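Serine hydrolase CCSP0084 (Cycloclasticus sp. P1, PDB 4I3F) probably hydrolyses esters and the carbon-carbon bond of meta-cleavage products, as a serine hydrolase with the alpha/beta hydrolase fold. Local coordinates at residues T24-T29 / N33-E38; A78-I81 / L86-H89; V146-V151 / W280-K285; V245-E250 / N257-L262. One frame throughout, in Å; residues are numbered along the deposited sequence.

All four contacts reach one mixed sheet, which they sample from one end toward the other. Contacts 1 and 2 adjoin, centres 7 Å apart, and share the strand pair 32-39/75-79, where Asn37 O and Ala78 N lie 2.8 Å apart. Contacts 3 and 4 form a second couple, centres 10 Å apart, with Leu147 O and Thr246 N at 2.7 Å; along the chain, contact 4 is nested within the loop that contact 3 closes. Contacts 1 and 4 are 31 Å apart, centre to centre. Between the couples lies the probable nucleophile elbow around Ser125: Ile81 of contact 2 touches its residues, whereas Met148 of contact 3 comes near without touching.

Contact 1 of 4, residues T24-T29 / N33-E38; sequences TSNIQT and NTFLNE
Thr29 and Thr34 meet hydroxyl to hydroxyl, OG1 to OG1 at 2.7 Å, their side chains crossing at about a right angle. On the other face of the hairpin, Asn26 OD1 comes in the plane of the Phe35 ring to its edge, 3.4 Å from CD1, with amide and ring planes 49° apart. Because Phe35 CG is anti to the backbone N (chi1 -180°), the ring leans diagonally past its direct partner Asn26, and CZ reaches Thr24 CB at 3.7 Å. A serine in place of Phe35 would probably open a gap beside Thr24 CB and leave Asn26 OD1 without the ring edge it abuts. Behind these side chains, paired backbone bonds fix an antiparallel register; Leu36 N to Ser25 O is 2.8 Å, and Thr34 N to Ile27 O is nearly straight at 176°. One water joins Ser25 OG, at 2.6 Å, to Glu38 OE1, which also pairs with Lys114, while Glu38 OE2 bonds to His75. Further out, Thr34 OG1 bonds to Gln106 NE2 of helix 96-113, whose Leu110 packs on Ile27 and Leu36, and strand 75-79 continues the sheet beyond 33-38, placing this hairpin at its margin.

Contact 2 of 4, residues A78-I81 / L86-H89; sequences APDI and LSQH
Asp80 and Leu86 are joined by a side-chain-to-backbone hydrogen bond, Leu86 N to Asp80 OD2 at 2.8 Å. It is practically straight, 176° at the hydrogen, and reaches the oxygen on its anti side, slightly out of the carboxylate plane. The second hydrogen bond runs the opposite way in kind, from a side chain to a backbone carbonyl: Ser87 OG donates to Asp80 O at 2.7 Å. Here the hydroxyl sits above the carbonyl plane, 43° out of it, rather than on a lone pair. With OG placed beside its own backbone N (chi1 -67°), Ser87 turns the hydroxyl to this carbonyl.

The rest is close packing round these polar groups. Asp80 CB lies 3.3 Å from Ser87 OG, Ser87 CB comes within 3.8 Å of Ile81 O, and the Leu86 CB methylene rests 3.8 Å from Asp80 OD2.

Bonds from outside the two segments complete the grip. Asp80 OD1 takes the N-H of Ala59, Asp80 O also receives Gln106 NE2, and Ser87 OG is bonded to Phe35 N of strand 32-39. A buried carboxylate thus holds one backbone N-H on each oxygen, which would probably favour its ionised form, and a buried serine hydroxyl links the backbone of strand 32-39, at Phe35 N, to the carbonyl of Asp80, pinning the turn just after strand 75-79.

Contact 3 of 4, residues V146-V151 / W280-K285; sequences VLMGPV and WVQIEK
The Gln282 amide receives the end of Met148 over one of its faces, at the oxygen end: CE stands 3.1 Å from OE1, SD 3.3 Å from the same OE1, and both lie well out of the amide plane. NE2 donates to Asn62 O, which helps to set the rotation of the amide, whereas buried OE1 finds no hydrogen-bonding partner in the model and lies against the thioether of Met148. The other flat group, the Trp280 indole, turns away from 146-151 and stacks on Phe183; its residue meets Met148 through the backbone, CA to CE at 4.3 Å.

The apolar part of the contact is Met148 against Val281, whose side chains slide past each other in opposite directions with SD 3.7 Å from CB. Met148 starts with CG anti to the backbone N (chi1 -164°) and then bends at its thioether (chi3 74°), which folds the methyl against the glutamine. With alanine in place of Met148, the thioether that fills the space between strand and helix is lost, which would probably open a gap beside Val281 CB and Gln282 OE1.

Trp280, at the N-cap position, accepts on its carbonyl O from Ile283 N (3.1 Å) and Glu284 N (2.9 Å), so the first turn is held compact. Phe289, Thr246 and Asn124 close in on Met148. This is core packing of an alpha/beta hydrolase: the end of a central strand, near the probable nucleophile elbow, meets the short helix that follows the loop which in this family generally carries the catalytic histidine.

Contact 4 of 4, residues V245-E250 / N257-L262; sequences VTHARE and NNAYYL
Val245 and Ala259 begin the packing inside a beta-alpha-beta unit, in which helix 257-265 connects the parallel strands 243-248 and 269-274. The CG1 methyl of Val245, anti to the backbone N (chi1 177°), lies 3.9 Å from Ala259 CB. Two residues on, His247 points the same way and flanks the same methyl: its ND1 is 3.6 Å from Ala259 CB, and its own CB is 3.9 Å from that carbon. A single methyl thus fits between a valine branch and a histidine, and so small a side chain is consistent with helix and strand lying as near as 6.6 Å between the CA atoms of His247 and Ala259. The buried ND1 has no hydrogen-bonding partner in the model, while NE2 is bonded to Ile254 O in the connecting loop, which holds the ring in place. Leu271 of strand 269-274 also touches Ala259.

Beyond the strand, Arg249 and Glu250 form a salt bridge within their own segment, and Glu250 OE1 bonds to Cys277 N. Arg249 presents the edge of its guanidinium side-on, NE at 3.0 Å and NH2 at 2.9 Å, both on the one oxygen Glu250 OE2, which lies exactly in the guanidinium plane.

Contact 1 of 4, residues T24-T29 / N33-E38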
loop_
_atom_site.group_PDB
_atom_site.type_symbol
_atom_site.label_atom_id
_atom_site.label_comp_id
_atom_site.label_asym_id
_atom_site.label_seq_id
_atom_site.Cartn_x
_atom_site.Cartn_y
_atom_site.Cartn_z
ATOM N N THR A 24 17.302 8.968 -0.559
ATOM C CA THR A 24 17.076 7.618 -1.039
ATOM C C THR A 24 18.306 6.779 -0.729
ATOM O O THR A 24 19.423 7.301 -0.619
ATOM C CB THR A 24 16.806 7.583 -2.547
ATOM O OG1 THR A 24 17.946 8.101 -3.244
ATOM C CG2 THR A 24 15.581 8.421 -2.888
ATOM N N SER A 25 18.097 5.479 -0.574
ATOM C CA SER A 25 19.198 4.557 -0.361
ATOM C C SER A 25 18.772 3.185 -0.846
ATOM O O SER A 25 17.587 2.931 -1.064
ATOM C CB SER A 25 19.573 4.501 1.122
ATOM O OG SER A 25 18.455 4.156 1.931
ATOM N N ASN A 26 19.750 2.315 -1.054
ATOM C CA ASN A 26 19.492 0.916 -1.310
ATOM C C ASN A 26 20.024 0.157 -0.115
ATOM O O ASN A 26 21.203 0.276 0.234
ATOM C CB ASN A 26 20.184 0.462 -2.598
ATOM C CG ASN A 26 19.649 1.174 -3.821
ATOM O OD1 ASN A 26 18.565 0.854 -4.308
ATOM N ND2 ASN A 26 20.401 2.148 -4.324
ATOM N N ILE A 27 19.151 -0.602 0.532
ATOM C CA ILE A 27 19.507 -1.227 1.791
ATOM C C ILE A 27 19.229 -2.725 1.736
ATOM O O ILE A 27 18.179 -3.156 1.259
ATOM C CB ILE A 27 18.779 -0.527 2.962
ATOM C CG1 ILE A 27 19.193 -1.115 4.306
ATOM C CG2 ILE A 27 17.273 -0.560 2.777
ATOM C CD1 ILE A 27 18.914 -0.175 5.460
ATOM N N GLN A 28 20.194 -3.518 2.191
ATOM C CA GLN A 28 20.047 -4.966 2.131
ATOM C C GLN A 28 18.959 -5.441 3.087
ATOM O O GLN A 28 19.008 -5.165 4.285
ATOM C CB GLN A 28 21.371 -5.640 2.464
ATOM C CG GLN A 28 21.330 -7.149 2.377
ATOM C CD GLN A 28 22.693 -7.759 2.612
ATOM O OE1 GLN A 28 23.701 -7.255 2.119
ATOM N NE2 GLN A 28 22.736 -8.841 3.380
ATOM N N THR A 29 17.973 -6.154 2.554
ATOM C CA THR A 29 16.913 -6.713 3.376
ATOM C C THR A 29 16.819 -8.187 3.042
ATOM O O THR A 29 16.125 -8.576 2.095
ATOM C CB THR A 29 15.556 -6.026 3.117
ATOM O OG1 THR A 29 15.300 -6.007 1.705
ATOM C CG2 THR A 29 15.575 -4.587 3.624
ATOM N N ASN A 33 18.081 -6.386 -2.238
ATOM C CA ASN A 33 18.123 -4.989 -1.802
ATOM C C ASN A 33 16.785 -4.281 -1.902
ATOM O O ASN A 33 16.042 -4.473 -2.866
ATOM C CB ASN A 33 19.169 -4.206 -2.588
ATOM C CG ASN A 33 20.574 -4.551 -2.174
ATOM O OD1 ASN A 33 20.857 -4.704 -0.990
ATOM N ND2 ASN A 33 21.466 -4.686 -3.150
ATOM N N THR A 34 16.496 -3.446 -0.907
ATOM C CA THR A 34 15.291 -2.624 -0.913
ATOM C C THR A 34 15.615 -1.172 -1.248
ATOM O O THR A 34 16.501 -0.573 -0.640
ATOM C CB THR A 34 14.574 -2.680 0.443
ATOM O OG1 THR A 34 13.935 -3.953 0.584
ATOM C CG2 THR A 34 13.512 -1.588 0.540
ATOM N N PHE A 35 14.904 -0.608 -2.223
ATOM C CA PHE A 35 15.046 0.814 -2.504
ATOM C C PHE A 35 14.184 1.566 -1.503
ATOM O O PHE A 35 13.001 1.265 -1.347
ATOM C CB PHE A 35 14.616 1.134 -3.931
ATOM C CG PHE A 35 14.748 2.590 -4.280
ATOM C CD1 PHE A 35 15.994 3.137 -4.562
ATOM C CD2 PHE A 35 13.629 3.413 -4.303
ATOM C CE1 PHE A 35 16.129 4.475 -4.875
ATOM C CE2 PHE A 35 13.752 4.751 -4.615
ATOM C CZ PHE A 35 15.004 5.288 -4.902
ATOM N N LEU A 36 14.785 2.529 -0.812
ATOM C CA LEU A 36 14.116 3.192 0.296
ATOM C C LEU A 36 14.072 4.705 0.127
ATOM O O LEU A 36 15.086 5.339 -0.148
ATOM C CB LEU A 36 14.837 2.852 1.600
ATOM C CG LEU A 36 14.278 3.505 2.860
ATOM C CD1 LEU A 36 12.904 2.946 3.185
ATOM C CD2 LEU A 36 15.238 3.332 4.025
ATOM N N ASN A 37 12.885 5.279 0.276
ATOM C CA ASN A 37 12.760 6.728 0.421
ATOM C C ASN A 37 12.593 7.096 1.898
ATOM O O ASN A 37 11.846 6.435 2.616
ATOM C CB ASN A 37 11.545 7.229 -0.350
ATOM C CG ASN A 37 11.606 6.886 -1.827
ATOM O OD1 ASN A 37 12.238 7.586 -2.606
ATOM N ND2 ASN A 37 10.922 5.817 -2.220
ATOM N N GLU A 38 13.286 8.141 2.342
ATOM C CA GLU A 38 13.178 8.609 3.723
ATOM C C GLU A 38 13.019 10.121 3.803
ATOM O O GLU A 38 13.579 10.860 2.998
ATOM C CB GLU A 38 14.430 8.235 4.518
ATOM C CG GLU A 38 14.421 6.857 5.122
ATOM C CD GLU A 38 15.664 6.605 5.947
ATOM O OE1 GLU A 38 16.733 6.376 5.347
ATOM O OE2 GLU A 38 15.571 6.655 7.189
HETATM O O HOH W 1 17.112 6.349 2.514
#

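Contact 2 of 4, residues A78-I81 / L86-H89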
loop_
_atom_site.group_PDB
_atom_site.type_symbol
_atom_site.label_atom_id
_atom_site.label_comp_id
_atom_site.label_asym_id
_atom_site.label_seq_id
_atom_site.Cartn_x
_atom_site.Cartn_y
_atom_site.Cartn_z
ATOM N N ALA A 78 9.538 4.976 3.286
ATOM C CA ALA A 78 8.642 4.498 2.229
ATOM C C ALA A 78 9.424 3.664 1.228
ATOM O O ALA A 78 10.019 4.202 0.293
ATOM C CB ALA A 78 7.975 5.675 1.522
ATOM N N PRO A 79 9.447 2.343 1.428
ATOM C CA PRO A 79 10.228 1.502 0.515
ATOM C C PRO A 79 9.436 1.063 -0.713
ATOM O O PRO A 79 8.202 0.985 -0.657
ATOM C CB PRO A 79 10.523 0.274 1.373
ATOM C CG PRO A 79 9.266 0.156 2.265
ATOM C CD PRO A 79 8.942 1.593 2.598
ATOM N N ASP A 80 10.140 0.779 -1.805
ATOM C CA ASP A 80 9.549 -0.012 -2.877
ATOM C C ASP A 80 9.392 -1.416 -2.307
ATOM O O ASP A 80 10.343 -2.002 -1.780
ATOM C CB ASP A 80 10.435 -0.053 -4.127
ATOM C CG ASP A 80 10.433 1.256 -4.914
ATOM O OD1 ASP A 80 9.704 2.202 -4.542
ATOM O OD2 ASP A 80 11.169 1.332 -5.924
ATOM N N ILE A 81 8.181 -1.944 -2.389
ATOM C CA ILE A 81 7.884 -3.260 -1.845
ATOM C C ILE A 81 8.482 -4.296 -2.792
ATOM O O ILE A 81 8.592 -4.055 -3.996
ATOM C CB ILE A 81 6.359 -3.396 -1.633
ATOM C CG1 ILE A 81 5.908 -2.407 -0.556
ATOM C CG2 ILE A 81 5.958 -4.798 -1.221
ATOM C CD1 ILE A 81 4.399 -2.304 -0.419
ATOM N N LEU A 86 12.314 -0.505 -7.680
ATOM C CA LEU A 86 13.733 -0.835 -7.607
ATOM C C LEU A 86 14.036 -1.790 -6.453
ATOM O O LEU A 86 15.171 -1.849 -5.963
ATOM C CB LEU A 86 14.568 0.439 -7.480
ATOM C CG LEU A 86 14.488 1.358 -8.694
ATOM C CD1 LEU A 86 15.188 2.672 -8.395
ATOM C CD2 LEU A 86 15.108 0.695 -9.903
ATOM N N SER A 87 13.024 -2.542 -6.029
ATOM C CA SER A 87 13.228 -3.589 -5.028
ATOM C C SER A 87 12.968 -4.981 -5.604
ATOM O O SER A 87 12.241 -5.785 -5.009
ATOM C CB SER A 87 12.338 -3.349 -3.810
ATOM O OG SER A 87 12.734 -2.172 -3.124
ATOM N N GLN A 88 13.561 -5.263 -6.761
ATOM C CA GLN A 88 13.377 -6.565 -7.376
ATOM C C GLN A 88 13.907 -7.687 -6.484
ATOM O O GLN A 88 14.983 -7.589 -5.897
ATOM C CB GLN A 88 14.012 -6.595 -8.764
ATOM C CG GLN A 88 13.353 -5.604 -9.716
ATOM C CD GLN A 88 11.858 -5.847 -9.865
ATOM O OE1 GLN A 88 11.439 -6.895 -10.344
ATOM N NE2 GLN A 88 11.047 -4.874 -9.453
ATOM N N HIS A 89 13.118 -8.749 -6.383
ATOM C CA HIS A 89 13.496 -9.902 -5.579
ATOM C C HIS A 89 14.545 -10.702 -6.333
ATOM O O HIS A 89 14.597 -10.683 -7.566
ATOM C CB HIS A 89 12.269 -10.766 -5.251
ATOM C CG HIS A 89 12.492 -11.717 -4.114
ATOM N ND1 HIS A 89 12.942 -13.006 -4.298
ATOM C CD2 HIS A 89 12.326 -11.564 -2.778
ATOM C CE1 HIS A 89 13.054 -13.605 -3.125
ATOM N NE2 HIS A 89 12.678 -12.753 -2.187
#

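Contact 3 of 4, residues V146-V151 / W280-K285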
loop_
_atom_site.group_PDB
_atom_site.type_symbol
_atom_site.label_atom_id
_atom_site.label_comp_id
_atom_site.label_asym_id
_atom_site.label_seq_id
_atom_site.Cartn_x
_atom_site.Cartn_y
_atom_site.Cartn_z
ATOM N N VAL A 146 -2.629 2.915 10.025
ATOM C CA VAL A 146 -3.642 3.482 9.142
ATOM C C VAL A 146 -3.721 2.618 7.896
ATOM O O VAL A 146 -2.703 2.375 7.242
ATOM C CB VAL A 146 -3.293 4.920 8.734
ATOM C CG1 VAL A 146 -4.243 5.405 7.617
ATOM C CG2 VAL A 146 -3.384 5.847 9.936
ATOM N N LEU A 147 -4.922 2.143 7.570
ATOM C CA LEU A 147 -5.133 1.419 6.318
ATOM C C LEU A 147 -5.886 2.322 5.347
ATOM O O LEU A 147 -6.665 3.193 5.767
ATOM C CB LEU A 147 -5.928 0.131 6.552
ATOM C CG LEU A 147 -5.377 -0.821 7.617
ATOM C CD1 LEU A 147 -6.253 -2.084 7.728
ATOM C CD2 LEU A 147 -3.907 -1.178 7.343
ATOM N N MET A 148 -5.636 2.131 4.055
ATOM C CA MET A 148 -6.305 2.906 3.017
ATOM C C MET A 148 -6.721 1.937 1.928
ATOM O O MET A 148 -5.876 1.427 1.183
ATOM C CB MET A 148 -5.365 3.964 2.434
ATOM C CG MET A 148 -6.081 5.041 1.645
ATOM S SD MET A 148 -4.968 5.908 0.503
ATOM C CE MET A 148 -4.748 4.664 -0.766
ATOM N N GLY A 149 -8.018 1.663 1.854
ATOM C CA GLY A 149 -8.550 0.705 0.893
ATOM C C GLY A 149 -7.811 -0.614 0.914
ATOM O O GLY A 149 -7.361 -1.092 -0.126
ATOM N N PRO A 150 -7.690 -1.224 2.099
ATOM C CA PRO A 150 -6.843 -2.404 2.239
ATOM C C PRO A 150 -7.460 -3.692 1.688
ATOM O O PRO A 150 -8.677 -3.868 1.727
ATOM C CB PRO A 150 -6.692 -2.529 3.764
ATOM C CG PRO A 150 -8.002 -2.035 4.292
ATOM C CD PRO A 150 -8.381 -0.884 3.360
ATOM N N VAL A 151 -6.610 -4.587 1.187
ATOM C CA VAL A 151 -7.027 -5.978 1.009
ATOM C C VAL A 151 -6.922 -6.641 2.378
ATOM O O VAL A 151 -6.369 -6.048 3.303
ATOM C CB VAL A 151 -6.187 -6.724 -0.054
ATOM C CG1 VAL A 151 -6.394 -6.090 -1.425
ATOM C CG2 VAL A 151 -4.699 -6.737 0.301
ATOM N N TRP A 280 -7.372 5.722 -4.769
ATOM C CA TRP A 280 -6.236 6.530 -4.312
ATOM C C TRP A 280 -6.699 7.723 -3.485
ATOM O O TRP A 280 -6.622 8.864 -3.955
ATOM C CB TRP A 280 -5.431 7.047 -5.505
ATOM C CG TRP A 280 -4.555 6.014 -6.153
ATOM C CD1 TRP A 280 -4.187 4.802 -5.635
ATOM C CD2 TRP A 280 -3.940 6.103 -7.443
ATOM N NE1 TRP A 280 -3.383 4.136 -6.527
ATOM C CE2 TRP A 280 -3.215 4.911 -7.646
ATOM C CE3 TRP A 280 -3.930 7.074 -8.448
ATOM C CZ2 TRP A 280 -2.485 4.668 -8.813
ATOM C CZ3 TRP A 280 -3.205 6.830 -9.608
ATOM C CH2 TRP A 280 -2.496 5.636 -9.780
ATOM N N VAL A 281 -7.170 7.453 -2.268
ATOM C CA VAL A 281 -7.676 8.489 -1.362
ATOM C C VAL A 281 -6.615 9.555 -1.123
ATOM O O VAL A 281 -6.928 10.744 -1.040
ATOM C CB VAL A 281 -8.087 7.888 0.010
ATOM C CG1 VAL A 281 -8.608 8.969 0.932
ATOM C CG2 VAL A 281 -9.149 6.798 -0.163
ATOM N N GLN A 282 -5.357 9.123 -1.034
ATOM C CA GLN A 282 -4.251 10.017 -0.706
ATOM C C GLN A 282 -3.887 10.981 -1.834
ATOM O O GLN A 282 -3.211 11.986 -1.598
ATOM C CB GLN A 282 -3.021 9.209 -0.260
ATOM C CG GLN A 282 -2.056 8.786 -1.372
ATOM C CD GLN A 282 -2.545 7.625 -2.241
ATOM O OE1 GLN A 282 -3.720 7.253 -2.226
ATOM N NE2 GLN A 282 -1.625 7.055 -3.013
ATOM N N ILE A 283 -4.326 10.673 -3.056
ATOM C CA ILE A 283 -4.124 11.564 -4.192
ATOM C C ILE A 283 -5.377 12.399 -4.438
ATOM O O ILE A 283 -5.285 13.588 -4.729
ATOM C CB ILE A 283 -3.803 10.785 -5.495
ATOM C CG1 ILE A 283 -2.646 9.809 -5.293
ATOM C CG2 ILE A 283 -3.501 11.756 -6.648
ATOM C CD1 ILE A 283 -1.360 10.464 -4.905
ATOM N N GLU A 284 -6.549 11.778 -4.325
ATOM C CA GLU A 284 -7.799 12.491 -4.604
ATOM C C GLU A 284 -8.056 13.560 -3.555
ATOM O O GLU A 284 -8.418 14.690 -3.884
ATOM C CB GLU A 284 -8.978 11.515 -4.643
ATOM C CG GLU A 284 -10.298 12.126 -5.121
ATOM C CD GLU A 284 -10.864 11.390 -6.326
ATOM O OE1 GLU A 284 -10.658 10.162 -6.412
ATOM O OE2 GLU A 284 -11.505 12.037 -7.174
ATOM N N LYS A 285 -7.874 13.182 -2.292
ATOM C CA LYS A 285 -8.100 14.073 -1.154
ATOM C C LYS A 285 -6.783 14.259 -0.413
ATOM O O LYS A 285 -6.679 13.876 0.759
ATOM C CB LYS A 285 -9.085 13.443 -0.161
ATOM C CG LYS A 285 -10.265 12.697 -0.779
ATOM C CD LYS A 285 -11.335 13.662 -1.254
ATOM C CE LYS A 285 -12.607 12.916 -1.670
ATOM N NZ LYS A 285 -13.697 13.865 -2.051
#

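Contact 4 of 4, residues V245-E250 / N257-L262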
loop_
_atom_site.group_PDB
_atom_site.type_symbol
_atom_site.label_atom_id
_atom_site.label_comp_id
_atom_site.label_asym_id
_atom_site.label_seq_id
_atom_site.Cartn_x
_atom_site.Cartn_y
_atom_site.Cartn_z
ATOM N N VAL A 245 -8.981 2.814 9.739
ATOM C CA VAL A 245 -9.214 2.278 8.399
ATOM C C VAL A 245 -9.885 3.366 7.576
ATOM O O VAL A 245 -10.965 3.839 7.934
ATOM C CB VAL A 245 -10.121 1.045 8.451
ATOM C CG1 VAL A 245 -10.413 0.522 7.035
ATOM C CG2 VAL A 245 -9.483 -0.049 9.330
ATOM N N THR A 246 -9.245 3.775 6.481
ATOM C CA THR A 246 -9.838 4.761 5.583
ATOM C C THR A 246 -10.208 4.083 4.282
ATOM O O THR A 246 -9.553 3.132 3.865
ATOM C CB THR A 246 -8.905 5.948 5.310
ATOM O OG1 THR A 246 -7.746 5.516 4.581
ATOM C CG2 THR A 246 -8.466 6.585 6.632
ATOM N N HIS A 247 -11.274 4.554 3.651
ATOM C CA HIS A 247 -11.725 3.929 2.416
ATOM C C HIS A 247 -12.501 4.916 1.582
ATOM O O HIS A 247 -13.197 5.787 2.108
ATOM C CB HIS A 247 -12.625 2.734 2.730
ATOM C CG HIS A 247 -12.533 1.625 1.727
ATOM N ND1 HIS A 247 -11.834 0.464 1.973
ATOM C CD2 HIS A 247 -13.061 1.490 0.487
ATOM C CE1 HIS A 247 -11.920 -0.334 0.921
ATOM N NE2 HIS A 247 -12.665 0.263 0.008
ATOM N N ALA A 248 -12.394 4.780 0.265
ATOM C CA ALA A 248 -13.177 5.610 -0.638
ATOM C C ALA A 248 -14.533 4.977 -0.862
ATOM O O ALA A 248 -14.614 3.789 -1.177
ATOM C CB ALA A 248 -12.465 5.747 -1.950
ATOM N N ARG A 249 -15.595 5.769 -0.738
ATOM C CA ARG A 249 -16.940 5.230 -0.913
ATOM C C ARG A 249 -17.087 4.600 -2.292
ATOM O O ARG A 249 -17.657 3.510 -2.428
ATOM C CB ARG A 249 -17.997 6.316 -0.697
ATOM C CG ARG A 249 -19.429 5.796 -0.738
ATOM C CD ARG A 249 -20.444 6.910 -0.478
ATOM N NE ARG A 249 -20.395 7.939 -1.519
ATOM C CZ ARG A 249 -21.016 9.113 -1.445
ATOM N NH1 ARG A 249 -21.752 9.409 -0.388
ATOM N NH2 ARG A 249 -20.908 9.995 -2.436
ATOM N N GLU A 250 -16.549 5.272 -3.308
ATOM C CA GLU A 250 -16.667 4.802 -4.693
ATOM C C GLU A 250 -15.479 3.972 -5.189
ATOM O O GLU A 250 -15.268 3.867 -6.397
ATOM C CB GLU A 250 -16.871 6.000 -5.636
ATOM C CG GLU A 250 -18.191 6.757 -5.450
ATOM C CD GLU A 250 -18.158 7.801 -4.343
ATOM O OE1 GLU A 250 -17.127 7.950 -3.668
ATOM O OE2 GLU A 250 -19.181 8.494 -4.167
ATOM N N ASN A 257 -17.347 -2.520 1.342
ATOM C CA ASN A 257 -17.723 -3.527 2.344
ATOM C C ASN A 257 -16.522 -4.141 3.066
ATOM O O ASN A 257 -16.652 -4.628 4.191
ATOM C CB ASN A 257 -18.577 -4.640 1.732
ATOM C CG ASN A 257 -19.998 -4.204 1.450
ATOM O OD1 ASN A 257 -20.483 -3.219 2.004
ATOM N ND2 ASN A 257 -20.680 -4.951 0.591
ATOM N N ASN A 258 -15.345 -4.109 2.462
ATOM C CA ASN A 258 -14.139 -4.623 3.139
ATOM C C ASN A 258 -13.786 -3.836 4.338
ATOM O O ASN A 258 -13.348 -4.346 5.292
ATOM C CB ASN A 258 -12.917 -4.493 2.321
ATOM C CG ASN A 258 -12.954 -5.378 1.277
ATOM O OD1 ASN A 258 -12.742 -6.450 1.537
ATOM N ND2 ASN A 258 -13.575 -4.986 0.136
ATOM N N ALA A 259 -13.958 -2.543 4.214
ATOM C CA ALA A 259 -13.623 -1.699 5.350
ATOM C C ALA A 259 -14.576 -2.005 6.489
ATOM O O ALA A 259 -14.164 -2.107 7.653
ATOM C CB ALA A 259 -13.675 -0.221 4.967
ATOM N N TYR A 260 -15.856 -2.150 6.160
ATOM C CA TYR A 260 -16.857 -2.488 7.165
ATOM C C TYR A 260 -16.575 -3.842 7.817
ATOM O O TYR A 260 -16.793 -4.024 9.021
ATOM C CB TYR A 260 -18.238 -2.532 6.527
ATOM C CG TYR A 260 -18.748 -1.213 5.977
ATOM C CD1 TYR A 260 -19.856 -1.187 5.138
ATOM C CD2 TYR A 260 -18.149 -0.003 6.303
ATOM C CE1 TYR A 260 -20.345 0.005 4.631
ATOM C CE2 TYR A 260 -18.640 1.195 5.786
ATOM C CZ TYR A 260 -19.730 1.188 4.964
ATOM O OH TYR A 260 -20.233 2.379 4.471
ATOM N N TYR A 261 -16.121 -4.799 7.010
ATOM C CA TYR A 261 -15.770 -6.137 7.481
ATOM C C TYR A 261 -14.636 -6.050 8.491
ATOM O O TYR A 261 -14.694 -6.676 9.564
ATOM C CB TYR A 261 -15.304 -6.969 6.284
ATOM C CG TYR A 261 -14.995 -8.422 6.571
ATOM C CD1 TYR A 261 -15.951 -9.405 6.379
ATOM C CD2 TYR A 261 -13.735 -8.811 7.013
ATOM C CE1 TYR A 261 -15.665 -10.741 6.628
ATOM C CE2 TYR A 261 -13.446 -10.139 7.272
ATOM C CZ TYR A 261 -14.407 -11.097 7.075
ATOM O OH TYR A 261 -14.109 -12.423 7.324
ATOM N N LEU A 262 -13.600 -5.290 8.138
ATOM C CA LEU A 262 -12.426 -5.178 8.990
ATOM C C LEU A 262 -12.762 -4.495 10.313
ATOM O O LEU A 262 -12.405 -5.005 11.384
ATOM C CB LEU A 262 -11.272 -4.484 8.263
ATOM C CG LEU A 262 -10.691 -5.304 7.105
ATOM C CD1 LEU A 262 -9.761 -4.476 6.235
ATOM C CD2 LEU A 262 -9.954 -6.539 7.620
#